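Local coordinates for protein quinone oxidoreductase 1 (Escherichia coli, PDB 1QOR) that catalyses the one-electron reduction of quinones to semiquinones with NADPH as the electron donor, working as a homodimer, at residues 2-6 and 95-99; 85-89 and 122-126; 75-79 and 103-108. All coordinates share one frame; numbering follows the deposited sequence.

Interaction 1 (2-6 and 95-99); sequences ATRIE and YSSVH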
loop_
_atom_site.group_PDB
_atom_site.type_symbol
_atom_site.label_atom_id
_atom_site.label_comp_id
_atom_site.label_asym_id
_atom_site.label_seq_id
_atom_site.Cartn_x
_atom_site.Cartn_y
_atom_site.Cartn_z
ATOM N N ALA A 2 -3.908 -45.521 -0.710
ATOM C CA ALA A 2 -3.657 -44.316 0.121
ATOM C C ALA A 2 -5.008 -43.687 0.390
ATOM O O ALA A 2 -5.985 -44.066 -0.239
ATOM C CB ALA A 2 -2.753 -43.366 -0.643
ATOM N N THR A 3 -5.078 -42.782 1.353
ATOM C CA THR A 3 -6.314 -42.081 1.672
ATOM C C THR A 3 -6.064 -40.594 1.473
ATOM O O THR A 3 -4.988 -40.109 1.791
ATOM C CB THR A 3 -6.691 -42.266 3.118
ATOM O OG1 THR A 3 -6.755 -43.666 3.412
ATOM C CG2 THR A 3 -8.036 -41.611 3.422
ATOM N N ARG A 4 -7.034 -39.884 0.915
ATOM C CA ARG A 4 -6.920 -38.451 0.707
ATOM C C ARG A 4 -8.282 -37.888 1.072
ATOM O O ARG A 4 -9.277 -38.626 1.157
ATOM C CB ARG A 4 -6.588 -38.110 -0.759
ATOM C CG ARG A 4 -7.809 -38.112 -1.712
ATOM C CD ARG A 4 -7.456 -38.141 -3.207
ATOM N NE ARG A 4 -6.675 -36.981 -3.660
ATOM C CZ ARG A 4 -7.182 -35.870 -4.220
ATOM N NH1 ARG A 4 -8.499 -35.733 -4.413
ATOM N NH2 ARG A 4 -6.359 -34.891 -4.610
ATOM N N ILE A 5 -8.315 -36.598 1.374
ATOM C CA ILE A 5 -9.567 -35.935 1.686
ATOM C C ILE A 5 -9.915 -35.159 0.433
ATOM O O ILE A 5 -9.025 -34.637 -0.257
ATOM C CB ILE A 5 -9.424 -34.920 2.853
ATOM C CG1 ILE A 5 -9.141 -35.646 4.169
ATOM C CG2 ILE A 5 -10.670 -34.074 2.976
ATOM C CD1 ILE A 5 -10.238 -36.603 4.603
ATOM N N GLU A 6 -11.194 -35.115 0.101
ATOM C CA GLU A 6 -11.596 -34.332 -1.049
ATOM C C GLU A 6 -12.989 -33.799 -0.894
ATOM O O GLU A 6 -13.712 -34.193 0.020
ATOM C CB GLU A 6 -11.407 -35.100 -2.352
ATOM C CG GLU A 6 -12.301 -36.272 -2.537
ATOM C CD GLU A 6 -12.135 -36.867 -3.926
ATOM O OE1 GLU A 6 -10.965 -37.173 -4.304
ATOM O OE2 GLU A 6 -13.175 -37.017 -4.618
ATOM N N TYR A 95 -3.548 -33.027 2.183
ATOM C CA TYR A 95 -4.399 -33.762 3.137
ATOM C C TYR A 95 -4.508 -35.186 2.549
ATOM O O TYR A 95 -5.565 -35.574 1.985
ATOM C CB TYR A 95 -5.820 -33.188 3.212
ATOM C CG TYR A 95 -6.060 -31.987 4.106
ATOM C CD1 TYR A 95 -5.043 -31.065 4.394
ATOM C CD2 TYR A 95 -7.331 -31.731 4.602
ATOM C CE1 TYR A 95 -5.305 -29.922 5.149
ATOM C CE2 TYR A 95 -7.607 -30.588 5.342
ATOM C CZ TYR A 95 -6.589 -29.698 5.604
ATOM O OH TYR A 95 -6.874 -28.543 6.280
ATOM N N SER A 96 -3.417 -35.945 2.638
ATOM C CA SER A 96 -3.367 -37.281 2.078
ATOM C C SER A 96 -2.200 -38.025 2.679
ATOM O O SER A 96 -1.222 -37.415 3.156
ATOM C CB SER A 96 -3.153 -37.190 0.577
ATOM O OG SER A 96 -1.919 -36.552 0.299
ATOM N N SER A 97 -2.246 -39.347 2.573
ATOM C CA SER A 97 -1.175 -40.167 3.105
ATOM C C SER A 97 0.021 -40.231 2.159
ATOM O O SER A 97 1.133 -40.462 2.600
ATOM C CB SER A 97 -1.710 -41.553 3.498
ATOM O OG SER A 97 -2.281 -42.239 2.400
ATOM N N VAL A 98 -0.182 -39.931 0.882
ATOM C CA VAL A 98 0.900 -39.945 -0.118
ATOM C C VAL A 98 0.586 -38.799 -1.076
ATOM O O VAL A 98 -0.550 -38.695 -1.579
ATOM C CB VAL A 98 0.889 -41.256 -0.990
ATOM C CG1 VAL A 98 2.129 -41.342 -1.880
ATOM C CG2 VAL A 98 0.746 -42.496 -0.102
ATOM N N HIS A 99 1.577 -37.967 -1.379
ATOM C CA HIS A 99 1.341 -36.840 -2.264
ATOM C C HIS A 99 2.556 -36.624 -3.159
ATOM O O HIS A 99 3.683 -36.931 -2.770
ATOM C CB HIS A 99 1.023 -35.583 -1.411
ATOM C CG HIS A 99 0.467 -34.419 -2.199
ATOM N ND1 HIS A 99 -0.474 -34.567 -3.200
ATOM C CD2 HIS A 99 0.703 -33.086 -2.106
ATOM C CE1 HIS A 99 -0.790 -33.378 -3.685
ATOM N NE2 HIS A 99 -0.091 -32.461 -3.038
HETATM O O HOH W 1 -6.462 -33.971 -0.430
#
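At Ser97 a chi1 of 60° sets OG between its own backbone N and carbonyl carbon, and from there the hydroxyl faces Thr3, whose N-H it accepts at 3.0 Å from N to OG with an angle of 162° at the hydrogen. At Tyr95 a chi1 of -83° puts CG beside the backbone N and opposite the carbonyl carbon, so that the ring turns only an edge to Ile5, whose CB lies near its plane and 4.0 Å from Tyr95 CB. Between these two ends the backbones run nearly antiparallel, and Arg4 pairs with Ser96 in a single beta bridge. Its two hydrogen bonds are Ser97 N to Thr3 O and Ile5 N to Tyr95 O, each 3.0 Å long. The bridge thus ties the N-terminal hairpin strand 3-6, paired on its other side with strand 17-20, to the approach to strand 98-102 in the GroES-like domain of this alcohol dehydrogenase family member. Tyr95 O is gripped twice, since a water donates to it at 3.0 Å and also to Ile5 O. Apolar contact closes the N-terminal end, where Ala2 CB meets Val98 CG2 at 3.6 Å. Arg4 turns its guanidinium away from the bridge to Glu6 of its own strand: NH1 donates to OE1 at 2.9 Å in a salt bridge, in the guanidinium plane but from above the carboxylate plane. Beyond the segments, Tyr95 OH hydrogen-bonds OD2 of Asp44, a residue of the NADP(+) site.

Interaction 2 (85-89 and 122-126); sequences VVYAQ and FLKGL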
loop_
_atom_site.group_PDB
_atom_site.type_symbol
_atom_site.label_atom_id
_atom_site.label_comp_id
_atom_site.label_asym_id
_atom_site.label_seq_id
_atom_site.Cartn_x
_atom_site.Cartn_y
_atom_site.Cartn_z
ATOM N N VAL A 85 11.522 -34.849 4.438
ATOM C CA VAL A 85 11.271 -33.513 3.877
ATOM C C VAL A 85 9.991 -32.863 4.383
ATOM O O VAL A 85 9.109 -33.541 4.943
ATOM C CB VAL A 85 11.154 -33.567 2.312
ATOM C CG1 VAL A 85 12.383 -34.158 1.692
ATOM C CG2 VAL A 85 9.939 -34.373 1.918
ATOM N N VAL A 86 9.914 -31.542 4.213
ATOM C CA VAL A 86 8.710 -30.793 4.539
ATOM C C VAL A 86 8.426 -29.938 3.303
ATOM O O VAL A 86 9.348 -29.483 2.603
ATOM C CB VAL A 86 8.857 -29.640 5.613
ATOM C CG1 VAL A 86 7.764 -29.716 6.660
ATOM C CG2 VAL A 86 10.258 -29.408 6.094
ATOM N N TYR A 87 7.173 -29.573 3.136
ATOM C CA TYR A 87 6.817 -28.683 2.049
ATOM C C TYR A 87 5.606 -27.861 2.484
ATOM O O TYR A 87 4.786 -28.329 3.297
ATOM C CB TYR A 87 6.550 -29.454 0.750
ATOM C CG TYR A 87 5.581 -30.578 0.884
ATOM C CD1 TYR A 87 4.216 -30.382 0.707
ATOM C CD2 TYR A 87 6.040 -31.861 1.189
ATOM C CE1 TYR A 87 3.328 -31.451 0.831
ATOM C CE2 TYR A 87 5.176 -32.925 1.314
ATOM C CZ TYR A 87 3.818 -32.726 1.134
ATOM O OH TYR A 87 2.982 -33.840 1.270
ATOM N N ALA A 88 5.536 -26.624 1.984
ATOM C CA ALA A 88 4.442 -25.692 2.298
ATOM C C ALA A 88 3.625 -25.287 1.062
ATOM O O ALA A 88 2.495 -24.765 1.179
ATOM C CB ALA A 88 5.021 -24.433 2.926
ATOM N N GLN A 89 4.203 -25.507 -0.119
ATOM C CA GLN A 89 3.571 -25.054 -1.363
ATOM C C GLN A 89 3.374 -26.143 -2.409
ATOM O O GLN A 89 3.840 -26.001 -3.521
ATOM C CB GLN A 89 4.455 -23.951 -1.974
ATOM C CG GLN A 89 4.700 -22.767 -1.063
ATOM C CD GLN A 89 6.015 -22.060 -1.370
ATOM O OE1 GLN A 89 7.122 -22.625 -1.172
ATOM N NE2 GLN A 89 5.911 -20.824 -1.876
ATOM N N PHE A 122 6.107 -25.063 9.290
ATOM C CA PHE A 122 6.775 -24.693 8.035
ATOM C C PHE A 122 6.095 -23.545 7.232
ATOM O O PHE A 122 6.701 -22.504 6.988
ATOM C CB PHE A 122 7.045 -25.935 7.166
ATOM C CG PHE A 122 8.116 -25.715 6.117
ATOM C CD1 PHE A 122 9.406 -25.326 6.488
ATOM C CD2 PHE A 122 7.824 -25.866 4.760
ATOM C CE1 PHE A 122 10.391 -25.089 5.519
ATOM C CE2 PHE A 122 8.802 -25.631 3.786
ATOM C CZ PHE A 122 10.083 -25.245 4.167
ATOM N N LEU A 123 4.836 -23.723 6.848
ATOM C CA LEU A 123 4.117 -22.681 6.116
ATOM C C LEU A 123 3.994 -21.417 6.986
ATOM O O LEU A 123 4.298 -20.328 6.547
ATOM C CB LEU A 123 2.706 -23.171 5.723
ATOM C CG LEU A 123 1.952 -22.323 4.679
ATOM C CD1 LEU A 123 0.947 -23.179 3.864
ATOM C CD2 LEU A 123 1.228 -21.198 5.381
ATOM N N LYS A 124 3.552 -21.574 8.233
ATOM C CA LYS A 124 3.390 -20.435 9.118
ATOM C C LYS A 124 4.738 -19.741 9.466
ATOM O O LYS A 124 4.804 -18.494 9.562
ATOM C CB LYS A 124 2.661 -20.889 10.376
ATOM C CG LYS A 124 1.235 -21.387 10.148
ATOM C CD LYS A 124 0.735 -22.190 11.384
ATOM C CE LYS A 124 -0.469 -23.116 11.078
ATOM N NZ LYS A 124 -0.203 -24.310 10.143
ATOM N N GLY A 125 5.820 -20.511 9.592
ATOM C CA GLY A 125 7.110 -19.910 9.936
ATOM C C GLY A 125 7.698 -19.137 8.768
ATOM O O GLY A 125 8.357 -18.089 8.944
ATOM N N LEU A 126 7.521 -19.672 7.558
ATOM C CA LEU A 126 8.003 -18.978 6.347
ATOM C C LEU A 126 7.217 -17.657 6.229
ATOM O O LEU A 126 7.754 -16.612 5.784
ATOM C CB LEU A 126 7.763 -19.862 5.121
ATOM C CG LEU A 126 8.602 -21.157 5.032
ATOM C CD1 LEU A 126 8.208 -21.868 3.773
ATOM C CD2 LEU A 126 10.094 -20.874 4.946
#
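Phe122 lays its ring against Val86, and Ala88 sets its methyl between that ring and Leu123: here the end of strand 84-87, in the GroES-like beta domain, packs on helix 115-135. The side chains meet by van der Waals contact alone. Val86 CB stands over one ring face, 4.2 Å from the centroid and 20° off the normal, a CH-pi contact, while Leu126 CD1 of the helix itself lies against the opposite face, offset toward the rim. The ring is therefore clamped between strand and helix. A chi1 of -160°, with CG anti to the backbone N, directs the ring to the strand, and its edge reaches the backbone there, with Ala88 N in the ring plane. Ala88 is the meeting point of three helix side chains: its CB is 3.6 Å from Phe122 CD2, 3.8 Å from Leu123 CB and 4.2 Å from Leu126 CD1. With only a methyl between them, the backbones come close, Ala88 CA and Leu123 CA being 4.9 Å apart.

In the next shell, helix 273-288 supports the same group, Phe284 against Val86 and Leu276 and Ser280 against Phe122. Polar bonds position the backbone: Thr63 OG1 bonds Ala88 O, and Glu64 OE2 takes the N-H of Leu123, an amide without a bond to the preceding turn, where the helix is kinked. Leu123 also belongs to the NADPH pocket, its side chain about 4 Å from the bound cofactor. Toward the strand, Leu123 CD1 comes to 3.5 Å from Ala88 O.

Interaction 3 (75-79 and 103-108); sequences GVKHI and ADKAAI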
loop_
_atom_site.group_PDB
_atom_site.type_symbol
_atom_site.label_atom_id
_atom_site.label_comp_id
_atom_site.label_asym_id
_atom_site.label_seq_id
_atom_site.Cartn_x
_atom_site.Cartn_y
_atom_site.Cartn_z
ATOM N N GLY A 75 14.134 -36.464 -13.342
ATOM C CA GLY A 75 14.944 -35.258 -13.369
ATOM C C GLY A 75 15.424 -34.789 -11.996
ATOM O O GLY A 75 16.347 -33.986 -11.902
ATOM N N VAL A 76 14.809 -35.290 -10.928
ATOM C CA VAL A 76 15.166 -34.868 -9.580
ATOM C C VAL A 76 16.535 -35.360 -9.147
ATOM O O VAL A 76 16.760 -36.558 -9.014
ATOM C CB VAL A 76 14.104 -35.290 -8.552
ATOM C CG1 VAL A 76 14.553 -34.918 -7.131
ATOM C CG2 VAL A 76 12.777 -34.642 -8.898
ATOM N N LYS A 77 17.426 -34.406 -8.884
ATOM C CA LYS A 77 18.797 -34.697 -8.479
ATOM C C LYS A 77 19.132 -34.363 -7.025
ATOM O O LYS A 77 19.903 -35.082 -6.385
ATOM C CB LYS A 77 19.766 -33.947 -9.397
ATOM N N HIS A 78 18.549 -33.281 -6.507
ATOM C CA HIS A 78 18.829 -32.854 -5.137
ATOM C C HIS A 78 18.167 -33.631 -4.001
ATOM O O HIS A 78 18.470 -33.366 -2.836
ATOM C CB HIS A 78 18.560 -31.353 -4.960
ATOM C CG HIS A 78 17.106 -30.982 -4.947
ATOM N ND1 HIS A 78 16.308 -31.021 -6.075
ATOM C CD2 HIS A 78 16.316 -30.517 -3.951
ATOM C CE1 HIS A 78 15.097 -30.592 -5.772
ATOM N NE2 HIS A 78 15.073 -30.279 -4.490
ATOM N N ILE A 79 17.263 -34.560 -4.312
ATOM C CA ILE A 79 16.578 -35.333 -3.264
ATOM C C ILE A 79 16.546 -36.812 -3.633
ATOM O O ILE A 79 16.478 -37.151 -4.817
ATOM C CB ILE A 79 15.104 -34.821 -3.035
ATOM C CG1 ILE A 79 15.125 -33.356 -2.569
ATOM C CG2 ILE A 79 14.369 -35.708 -2.027
ATOM C CD1 ILE A 79 13.791 -32.728 -2.434
ATOM N N ALA A 103 9.773 -31.077 -6.642
ATOM C CA ALA A 103 10.944 -31.151 -5.799
ATOM C C ALA A 103 11.603 -29.829 -5.384
ATOM O O ALA A 103 12.318 -29.794 -4.380
ATOM C CB ALA A 103 11.961 -32.101 -6.416
ATOM N N ASP A 104 11.438 -28.758 -6.150
ATOM C CA ASP A 104 12.043 -27.476 -5.768
ATOM C C ASP A 104 11.329 -26.838 -4.617
ATOM O O ASP A 104 11.824 -25.879 -4.053
ATOM C CB ASP A 104 11.968 -26.461 -6.888
ATOM C CG ASP A 104 12.944 -26.722 -7.960
ATOM O OD1 ASP A 104 13.930 -27.459 -7.726
ATOM O OD2 ASP A 104 12.713 -26.177 -9.055
ATOM N N LYS A 105 10.108 -27.288 -4.378
ATOM C CA LYS A 105 9.274 -26.776 -3.323
ATOM C C LYS A 105 9.482 -27.504 -1.993
ATOM O O LYS A 105 8.853 -27.142 -1.007
ATOM C CB LYS A 105 7.799 -26.922 -3.720
ATOM C CG LYS A 105 7.401 -26.301 -5.049
ATOM C CD LYS A 105 7.524 -24.805 -5.026
ATOM N N ALA A 106 10.315 -28.539 -1.952
ATOM C CA ALA A 106 10.514 -29.278 -0.705
ATOM C C ALA A 106 11.871 -29.029 -0.073
ATOM O O ALA A 106 12.858 -28.854 -0.766
ATOM C CB ALA A 106 10.322 -30.765 -0.929
ATOM N N ALA A 107 11.907 -28.985 1.252
ATOM C CA ALA A 107 13.161 -28.781 1.968
ATOM C C ALA A 107 13.532 -30.032 2.774
ATOM O O ALA A 107 12.651 -30.746 3.323
ATOM C CB ALA A 107 13.070 -27.555 2.893
ATOM N N ILE A 108 14.830 -30.329 2.791
ATOM C CA ILE A 108 15.324 -31.475 3.542
ATOM C C ILE A 108 15.287 -31.105 5.025
ATOM O O ILE A 108 15.893 -30.126 5.440
ATOM C CB ILE A 108 16.785 -31.795 3.199
ATOM C CG1 ILE A 108 16.955 -32.039 1.689
ATOM C CG2 ILE A 108 17.264 -32.976 4.074
ATOM C CD1 ILE A 108 16.337 -33.337 1.182
#
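Ala103 CB is wedged between Val76 and His78, and this is the close-packed part of the contact: Val76 CG2 lies 3.6 Å from it and His78 CE1 3.5 Å. Ile79 extends the apolar patch more loosely, its CD1 4.3 Å from Ala106 CB and its CG1 3.9 Å from Ile108 CD1, the two isoleucine chains lying side by side and running opposite ways. His78, Asp104 and Ile108 form the exposed side. There a chi1 of 73° places CG of His78 between its backbone N and carbonyl carbon, turning the imidazole toward 103-108, where NE2 donates to Ala103 O at 2.8 Å. The bond is bent, with 134° at the hydrogen; the oxygen lies close to the ring plane, but the donor stands 58° out of the carbonyl plane. Ile79 CG1, from the next residue in sequence, lies over one face of the ring toward the rim. Asp104 OD1 approaches His78 CE1 obliquely at 3.9 Å. In the GroES-like domain, the loop joining strands 65-72 and 84-87 thus folds onto the turn leading into strand 106-108; Ile31 of strand 30-35 touches Val76, Ile79, Ala103 and Ala106, while Arg273 of helix 273-288 hydrogen-bonds Ala106 O.

All three contacts reach the same mixed beta sheet, and their segments alternate along the chain. Interactions 2 and 3 are directly coupled, with centres 14 Å apart: neighbouring strands 84-87 and 106-108 meet where Val86 O and Ala107 N lie 2.9 Å apart, probably as a hydrogen bond. Interaction 1 touches interaction 2 by packing, His99 CB lying 3.7 Å from Tyr87 OH, while its segment 95-99 is followed closely in sequence by 103-108 of interaction 3, 21 Å away between centres. They differ in nearness to the cofactor: interaction 2 borders NADPH, Tyr95 of interaction 1 is about 9 Å from it by its side chain, and interaction 3 lies away from the annotated sites.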